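Local atomic coordinates of uncharacterized protein (Arthrobacter sp., PDB entry 3KOP), a protein that is of unknown function but adopts a cyclophilin-like fold and belongs to a family of uncharacterised proteins. Residues 20-24 / 36-41; 59-63 / 169-174. One frame throughout, in Å; residues are numbered along the deposited sequence.

Contact 1: 20-24 / 36-41; sequences MARYI and KALLLD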
HETATM    1  N   MSE F  20     -13.283 -30.833 -19.757  1.00 28.06           N
HETATM    2  CA  MSE F  20     -11.874 -31.130 -19.831  1.00 27.55           C
HETATM    3  C   MSE F  20     -11.109 -30.817 -18.544  1.00 25.98           C
HETATM    4  O   MSE F  20      -9.902 -30.706 -18.600  1.00 26.39           O
HETATM    5  CB  MSE F  20     -11.227 -30.357 -20.985  1.00 27.85           C
HETATM    6  CG  MSE F  20     -11.192 -28.797 -20.786  1.00 29.21           C
HETATM    7 SE   MSE F  20      -9.701 -27.770 -21.666  0.75 32.88          SE
HETATM    8  CE  MSE F  20      -8.279 -28.265 -20.340  1.00 29.44           C
ATOM      9  N   ALA F  21     -11.787 -30.669 -17.409  1.00 24.19           N
ATOM     10  CA  ALA F  21     -11.116 -30.322 -16.176  1.00 22.88           C
ATOM     11  C   ALA F  21      -9.954 -31.291 -15.950  1.00 21.51           C
ATOM     12  O   ALA F  21     -10.119 -32.515 -16.037  1.00 20.73           O
ATOM     13  CB  ALA F  21     -12.108 -30.376 -14.988  1.00 22.85           C
ATOM     14  N   ARG F  22      -8.773 -30.756 -15.710  1.00 19.77           N
ATOM     15  CA  ARG F  22      -7.682 -31.593 -15.171  1.00 19.16           C
ATOM     16  C   ARG F  22      -7.245 -31.130 -13.806  1.00 18.27           C
ATOM     17  O   ARG F  22      -7.408 -29.954 -13.463  1.00 17.53           O
ATOM     18  CB  ARG F  22      -6.460 -31.594 -16.051  1.00 19.54           C
ATOM     19  CG  ARG F  22      -6.393 -30.599 -17.085  1.00 20.67           C
ATOM     20  CD  ARG F  22      -5.038 -30.698 -17.817  1.00 20.58           C
ATOM     21  NE  ARG F  22      -4.566 -29.378 -18.179  1.00 19.20           N
ATOM     22  CZ  ARG F  22      -3.489 -29.129 -18.926  1.00 18.74           C
ATOM     23  NH1 ARG F  22      -2.719 -30.104 -19.392  1.00 19.43           N
ATOM     24  NH2 ARG F  22      -3.177 -27.881 -19.198  1.00 17.93           N
ATOM     25  N   TYR F  23      -6.646 -32.054 -13.054  1.00 17.12           N
ATOM     26  CA  TYR F  23      -6.350 -31.850 -11.658  1.00 16.65           C
ATOM     27  C   TYR F  23      -4.917 -32.216 -11.342  1.00 16.43           C
ATOM     28  O   TYR F  23      -4.289 -33.070 -12.027  1.00 15.58           O
ATOM     29  CB  TYR F  23      -7.290 -32.699 -10.794  1.00 16.95           C
ATOM     30  CG  TYR F  23      -8.734 -32.323 -10.958  1.00 17.71           C
ATOM     31  CD1 TYR F  23      -9.335 -31.382 -10.126  1.00 18.88           C
ATOM     32  CD2 TYR F  23      -9.507 -32.881 -11.988  1.00 18.84           C
ATOM     33  CE1 TYR F  23     -10.678 -31.008 -10.309  1.00 20.13           C
ATOM     34  CE2 TYR F  23     -10.843 -32.498 -12.164  1.00 19.99           C
ATOM     35  CZ  TYR F  23     -11.413 -31.594 -11.320  1.00 20.74           C
ATOM     36  OH  TYR F  23     -12.718 -31.271 -11.531  1.00 22.15           O
ATOM     37  N   ILE F  24      -4.393 -31.556 -10.319  1.00 15.55           N
ATOM     38  CA  ILE F  24      -3.073 -31.878  -9.784  1.00 16.13           C
ATOM     39  C   ILE F  24      -3.214 -32.238  -8.306  1.00 16.01           C
ATOM     40  O   ILE F  24      -4.112 -31.754  -7.609  1.00 16.54           O
ATOM     41  CB  ILE F  24      -2.074 -30.698 -10.003  1.00 16.00           C
ATOM     42  CG1 ILE F  24      -2.557 -29.416  -9.283  1.00 15.35           C
ATOM     43  CG2 ILE F  24      -1.884 -30.460 -11.519  1.00 15.34           C
ATOM     44  CD1 ILE F  24      -1.552 -28.290  -9.225  1.00 15.50           C
ATOM     45  N   LYS F  36      -6.091 -31.909  -3.577  1.00 16.44           N
ATOM     46  CA  LYS F  36      -6.268 -31.908  -5.013  1.00 17.12           C
ATOM     47  C   LYS F  36      -6.756 -30.545  -5.467  1.00 16.06           C
ATOM     48  O   LYS F  36      -7.616 -29.952  -4.827  1.00 15.86           O
ATOM     49  CB  LYS F  36      -7.274 -32.975  -5.463  1.00 17.12           C
ATOM     50  CG  LYS F  36      -7.375 -33.088  -6.960  1.00 21.35           C
ATOM     51  CD  LYS F  36      -8.494 -34.012  -7.444  1.00 25.15           C
ATOM     52  CE  LYS F  36      -8.175 -35.423  -7.227  1.00 27.53           C
ATOM     53  NZ  LYS F  36      -9.083 -36.299  -8.110  1.00 32.34           N
ATOM     54  N   ALA F  37      -6.203 -30.090  -6.588  1.00 15.42           N
ATOM     55  CA  ALA F  37      -6.471 -28.780  -7.129  1.00 15.69           C
ATOM     56  C   ALA F  37      -6.877 -28.885  -8.581  1.00 15.57           C
ATOM     57  O   ALA F  37      -6.315 -29.680  -9.333  1.00 15.15           O
ATOM     58  CB  ALA F  37      -5.231 -27.879  -6.980  1.00 14.35           C
ATOM     59  N   LEU F  38      -7.870 -28.081  -8.943  1.00 15.54           N
ATOM     60  CA  LEU F  38      -8.300 -27.910 -10.295  1.00 15.25           C
ATOM     61  C   LEU F  38      -7.376 -26.938 -10.976  1.00 15.47           C
ATOM     62  O   LEU F  38      -7.138 -25.838 -10.496  1.00 14.76           O
ATOM     63  CB  LEU F  38      -9.705 -27.352 -10.325  1.00 15.46           C
ATOM     64  CG  LEU F  38     -10.227 -26.873 -11.661  1.00 16.70           C
ATOM     65  CD1 LEU F  38     -10.510 -28.134 -12.572  1.00 15.76           C
ATOM     66  CD2 LEU F  38     -11.471 -26.016 -11.457  1.00 17.34           C
ATOM     67  N   LEU F  39      -6.905 -27.333 -12.149  1.00 14.67           N
ATOM     68  CA  LEU F  39      -6.040 -26.495 -12.926  1.00 15.53           C
ATOM     69  C   LEU F  39      -6.881 -25.491 -13.711  1.00 15.08           C
ATOM     70  O   LEU F  39      -7.850 -25.874 -14.327  1.00 15.11           O
ATOM     71  CB  LEU F  39      -5.257 -27.396 -13.855  1.00 15.72           C
ATOM     72  CG  LEU F  39      -3.790 -27.239 -13.944  1.00 18.31           C
ATOM     73  CD1 LEU F  39      -3.125 -27.182 -12.567  1.00 16.61           C
ATOM     74  CD2 LEU F  39      -3.220 -28.412 -14.792  1.00 17.54           C
ATOM     75  N   LEU F  40      -6.505 -24.208 -13.677  1.00 15.08           N
ATOM     76  CA  LEU F  40      -7.345 -23.139 -14.214  1.00 14.94           C
ATOM     77  C   LEU F  40      -7.010 -22.882 -15.695  1.00 15.40           C
ATOM     78  O   LEU F  40      -6.462 -21.832 -16.072  1.00 14.29           O
ATOM     79  CB  LEU F  40      -7.225 -21.868 -13.369  1.00 14.63           C
ATOM     80  CG  LEU F  40      -7.693 -21.982 -11.908  1.00 14.67           C
ATOM     81  CD1 LEU F  40      -7.391 -20.649 -11.215  1.00 12.26           C
ATOM     82  CD2 LEU F  40      -9.204 -22.412 -11.741  1.00 13.81           C
ATOM     83  N   ASP F  41      -7.342 -23.883 -16.516  1.00 15.74           N
ATOM     84  CA  ASP F  41      -7.095 -23.831 -17.967  1.00 16.70           C
ATOM     85  C   ASP F  41      -7.882 -22.743 -18.654  1.00 17.45           C
ATOM     86  O   ASP F  41      -7.452 -22.259 -19.695  1.00 18.26           O
ATOM     87  CB  ASP F  41      -7.387 -25.193 -18.610  1.00 16.93           C
ATOM     88  CG  ASP F  41      -6.296 -26.191 -18.343  1.00 16.96           C
ATOM     89  OD1 ASP F  41      -5.153 -25.858 -18.646  1.00 17.69           O
ATOM     90  OD2 ASP F  41      -6.563 -27.295 -17.851  1.00 19.20           O
TER
HETATM   91  O   HOH W   1      -8.592 -27.780 -16.039  1.00 13.65           O
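Arg22 and Asp41 make the charged part of this contact, a side-on salt bridge in which two nitrogens each take one carboxylate oxygen. Arg22 NE bonds to Asp41 OD2, and Arg22 NH2 reaches Asp41 OD1 at 2.9 Å; both oxygens are met on the syn side, with the two flat groups turned 32° apart. Asp41 OD2 also accepts from a water that donates to Leu39 O and accepts from the backbone N of Arg22, bridging the two segments just where strand pairing stops. Trp52 adds a cation-pi contact to Arg22.

The backbone pairing is antiparallel. Ile24 and Ala37 form a hydrogen-bonded pair, with two N-H...O bonds of 2.9 Å (Ile24 N to Ala37 O, Ala37 N to Ile24 O), and Leu39 N continues the ladder to Arg22 O.

Apolar contacts fall on both faces. On that of Tyr23, Leu38 has CG anti to the backbone N (chi1 169°), and its CD1 makes an off-centre CH-pi contact, 4.1 Å from the Tyr23 ring centroid, and also touches Ala21 CB. On the other face Ile24 CG2 meets Leu39 CD1 at 3.7 Å, the two side chains crossing at about a right angle beside helix 45-54. The whole is the open end of a beta hairpin, strands 23-28 and 33-39, in the cyclophilin-like sheet.

Contact 2: 59-63 / 169-174; sequences SQVFH and IWMGGA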
ATOM      1  N   SER F  59      10.286 -30.345  -4.240  1.00 18.96           N
ATOM      2  CA  SER F  59      11.432 -29.763  -3.588  1.00 18.59           C
ATOM      3  C   SER F  59      11.108 -29.387  -2.147  1.00 17.34           C
ATOM      4  O   SER F  59       9.959 -29.383  -1.744  1.00 16.24           O
ATOM      5  CB  SER F  59      11.868 -28.539  -4.374  1.00 19.17           C
ATOM      6  OG  SER F  59      13.018 -27.961  -3.809  1.00 22.15           O
ATOM      7  N   GLN F  60      12.149 -29.088  -1.387  1.00 16.46           N
ATOM      8  CA  GLN F  60      12.036 -28.641   0.012  1.00 16.07           C
ATOM      9  C   GLN F  60      10.941 -27.608   0.150  1.00 15.30           C
ATOM     10  O   GLN F  60      10.851 -26.669  -0.646  1.00 14.52           O
ATOM     11  CB  GLN F  60      13.388 -28.026   0.442  1.00 16.13           C
ATOM     12  CG  GLN F  60      13.379 -27.232   1.728  1.00 16.59           C
ATOM     13  CD  GLN F  60      13.306 -28.138   2.930  1.00 18.16           C
ATOM     14  OE1 GLN F  60      14.177 -28.974   3.106  1.00 18.69           O
ATOM     15  NE2 GLN F  60      12.269 -27.966   3.773  1.00 16.04           N
ATOM     16  N   VAL F  61      10.112 -27.772   1.175  1.00 15.16           N
ATOM     17  CA  VAL F  61       9.025 -26.830   1.447  1.00 14.31           C
ATOM     18  C   VAL F  61       9.511 -25.678   2.333  1.00 14.54           C
ATOM     19  O   VAL F  61      10.427 -25.831   3.177  1.00 14.96           O
ATOM     20  CB  VAL F  61       7.802 -27.543   2.112  1.00 14.43           C
ATOM     21  CG1 VAL F  61       8.066 -27.817   3.608  1.00 13.59           C
ATOM     22  CG2 VAL F  61       6.498 -26.676   1.922  1.00 14.30           C
ATOM     23  N   PHE F  62       8.895 -24.520   2.164  1.00 14.03           N
ATOM     24  CA  PHE F  62       9.143 -23.388   3.039  1.00 14.52           C
ATOM     25  C   PHE F  62       7.813 -22.789   3.448  1.00 14.14           C
ATOM     26  O   PHE F  62       6.876 -22.799   2.683  1.00 14.11           O
ATOM     27  CB  PHE F  62       9.955 -22.319   2.322  1.00 15.01           C
ATOM     28  CG  PHE F  62      11.283 -22.799   1.805  1.00 14.68           C
ATOM     29  CD1 PHE F  62      12.386 -22.811   2.619  1.00 16.40           C
ATOM     30  CD2 PHE F  62      11.439 -23.148   0.483  1.00 16.28           C
ATOM     31  CE1 PHE F  62      13.609 -23.235   2.150  1.00 16.99           C
ATOM     32  CE2 PHE F  62      12.665 -23.576   0.007  1.00 15.95           C
ATOM     33  CZ  PHE F  62      13.745 -23.617   0.845  1.00 16.93           C
ATOM     34  N   HIS F  63       7.726 -22.309   4.680  1.00 13.79           N
ATOM     35  CA  HIS F  63       6.593 -21.484   5.070  1.00 13.49           C
ATOM     36  C   HIS F  63       6.882 -20.019   4.773  1.00 13.89           C
ATOM     37  O   HIS F  63       7.967 -19.529   5.060  1.00 14.14           O
ATOM     38  CB  HIS F  63       6.292 -21.608   6.538  1.00 13.52           C
ATOM     39  CG  HIS F  63       4.918 -21.140   6.882  1.00 13.40           C
ATOM     40  ND1 HIS F  63       4.567 -19.811   6.832  1.00 11.94           N
ATOM     41  CD2 HIS F  63       3.796 -21.823   7.208  1.00 13.94           C
ATOM     42  CE1 HIS F  63       3.283 -19.692   7.134  1.00 13.79           C
ATOM     43  NE2 HIS F  63       2.795 -20.892   7.388  1.00 14.14           N
ATOM     44  N   ILE F 169       3.719 -27.087   9.851  1.00 15.94           N
ATOM     45  CA  ILE F 169       5.001 -26.624   9.316  1.00 15.71           C
ATOM     46  C   ILE F 169       5.430 -25.321  10.008  1.00 16.00           C
ATOM     47  O   ILE F 169       6.598 -25.144  10.367  1.00 16.39           O
ATOM     48  CB  ILE F 169       4.972 -26.470   7.786  1.00 15.36           C
ATOM     49  CG1 ILE F 169       4.836 -27.841   7.148  1.00 15.02           C
ATOM     50  CG2 ILE F 169       6.221 -25.727   7.268  1.00 13.68           C
ATOM     51  CD1 ILE F 169       4.511 -27.802   5.642  1.00 14.53           C
ATOM     52  N   TRP F 170       4.477 -24.423  10.223  1.00 16.51           N
ATOM     53  CA  TRP F 170       4.754 -23.145  10.862  1.00 16.87           C
ATOM     54  C   TRP F 170       5.303 -23.375  12.293  1.00 17.56           C
ATOM     55  O   TRP F 170       6.344 -22.829  12.648  1.00 17.73           O
ATOM     56  CB  TRP F 170       3.489 -22.266  10.845  1.00 16.93           C
ATOM     57  CG  TRP F 170       3.611 -21.023  11.647  1.00 18.20           C
ATOM     58  CD1 TRP F 170       4.606 -20.089  11.575  1.00 19.00           C
ATOM     59  CD2 TRP F 170       2.688 -20.548  12.637  1.00 18.81           C
ATOM     60  NE1 TRP F 170       4.376 -19.073  12.497  1.00 19.19           N
ATOM     61  CE2 TRP F 170       3.203 -19.333  13.149  1.00 19.06           C
ATOM     62  CE3 TRP F 170       1.488 -21.047  13.161  1.00 20.67           C
ATOM     63  CZ2 TRP F 170       2.553 -18.607  14.158  1.00 20.66           C
ATOM     64  CZ3 TRP F 170       0.835 -20.302  14.157  1.00 21.45           C
ATOM     65  CH2 TRP F 170       1.380 -19.105  14.643  1.00 20.61           C
HETATM   66  N   MSE F 171       4.620 -24.195  13.094  1.00 17.32           N
HETATM   67  CA  MSE F 171       5.021 -24.435  14.485  1.00 17.55           C
HETATM   68  C   MSE F 171       6.098 -25.508  14.653  1.00 18.12           C
HETATM   69  O   MSE F 171       6.889 -25.425  15.598  1.00 18.02           O
HETATM   70  CB  MSE F 171       3.802 -24.836  15.335  1.00 17.51           C
HETATM   71  CG  MSE F 171       2.723 -23.726  15.392  1.00 18.64           C
HETATM   72 SE   MSE F 171       3.449 -22.097  16.167  0.75 19.49          SE
HETATM   73  CE  MSE F 171       4.109 -22.841  17.830  1.00 16.80           C
ATOM     74  N   GLY F 172       6.095 -26.516  13.777  1.00 18.48           N
ATOM     75  CA  GLY F 172       6.947 -27.705  13.903  1.00 18.71           C
ATOM     76  C   GLY F 172       8.117 -27.756  12.938  1.00 19.23           C
ATOM     77  O   GLY F 172       8.989 -28.613  13.070  1.00 19.52           O
ATOM     78  N   GLY F 173       8.150 -26.846  11.965  1.00 18.95           N
ATOM     79  CA  GLY F 173       9.273 -26.754  11.071  1.00 19.00           C
ATOM     80  C   GLY F 173       9.089 -27.466   9.750  1.00 19.27           C
ATOM     81  O   GLY F 173       8.147 -28.259   9.580  1.00 18.96           O
ATOM     82  N   ALA F 174      10.017 -27.196   8.834  1.00 19.10           N
ATOM     83  CA  ALA F 174      10.004 -27.753   7.471  1.00 19.81           C
ATOM     84  C   ALA F 174      11.107 -28.781   7.213  1.00 20.41           C
ATOM     85  O   ALA F 174      11.258 -29.221   6.074  1.00 20.22           O
ATOM     86  CB  ALA F 174      10.095 -26.610   6.436  1.00 18.59           C
TER
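Here the C-terminal end of helix 159-172, with the turn that follows it, packs on strand 57-63 of the cyclophilin-like sheet, a strand interrupted by a bulge or short loop. Gly173 leaves the helix with positive phi, and Ala174 after it comes to lie against the strand. Gly173 N still bonds back to Ile169 O.

Val61 lies in the middle of the apolar part. Its CG1 stands between the backbone N and the carbonyl carbon (chi1 77°), which brings that methyl to Ala174 CB at 3.7 Å and lets it meet Ile169 CD1 tip to tip, 4.1 Å away. Leu28 of strand 23-28 touches both Val61 and Ile169 and extends this buried cluster.

Further along, His63 and Trp170 cross obliquely. The imidazole lies against the base of the tryptophan side chain, His63 CD2 being 3.7 Å from Trp170 CB, while the His63 ring and the five-membered ring of Trp170 are inclined at 41°. The polar ends find partners elsewhere: His63 NE2 bonds to Tyr133 OH, and Trp170 NE1 to the carbonyl O of His63 of the second subunit, so this corner also belongs to the subunit interface.

At the other end Gln60 ties strand to turn. With its chain bent at chi2, the amide folds back, and NE2 donates twice, each acceptor lying in the amide plane: Val61 O at 2.9 Å from Gln60 NE2, on a lone pair, and Ala174 O at 2.8 Å from the same nitrogen, which sits 47° out of that carbonyl's plane.

How the contacts relate
From the N terminus, helix 4-19 leads into contact 1, which closes the hairpin of strands 23-28 and 33-39 at its open end. The chain then runs through helix 45-54 to strand 57-63, where contact 2 opens; it closes only after 105 intervening residues, when helix 159-172 comes back over the sheet. The two are therefore in series, neither nested nor crossed. The centres of contacts 1 and 2 lie about 25 Å apart, on opposite sides of the chain's centre. The nearest atoms of contacts 1 and 2 are about 13 Å apart. The sheet joins them: strand 178-183 pairs with both 23-28 and 57-63. Contact 1 links neighbouring strands, whereas contact 2 fastens helix to sheet beside the second subunit.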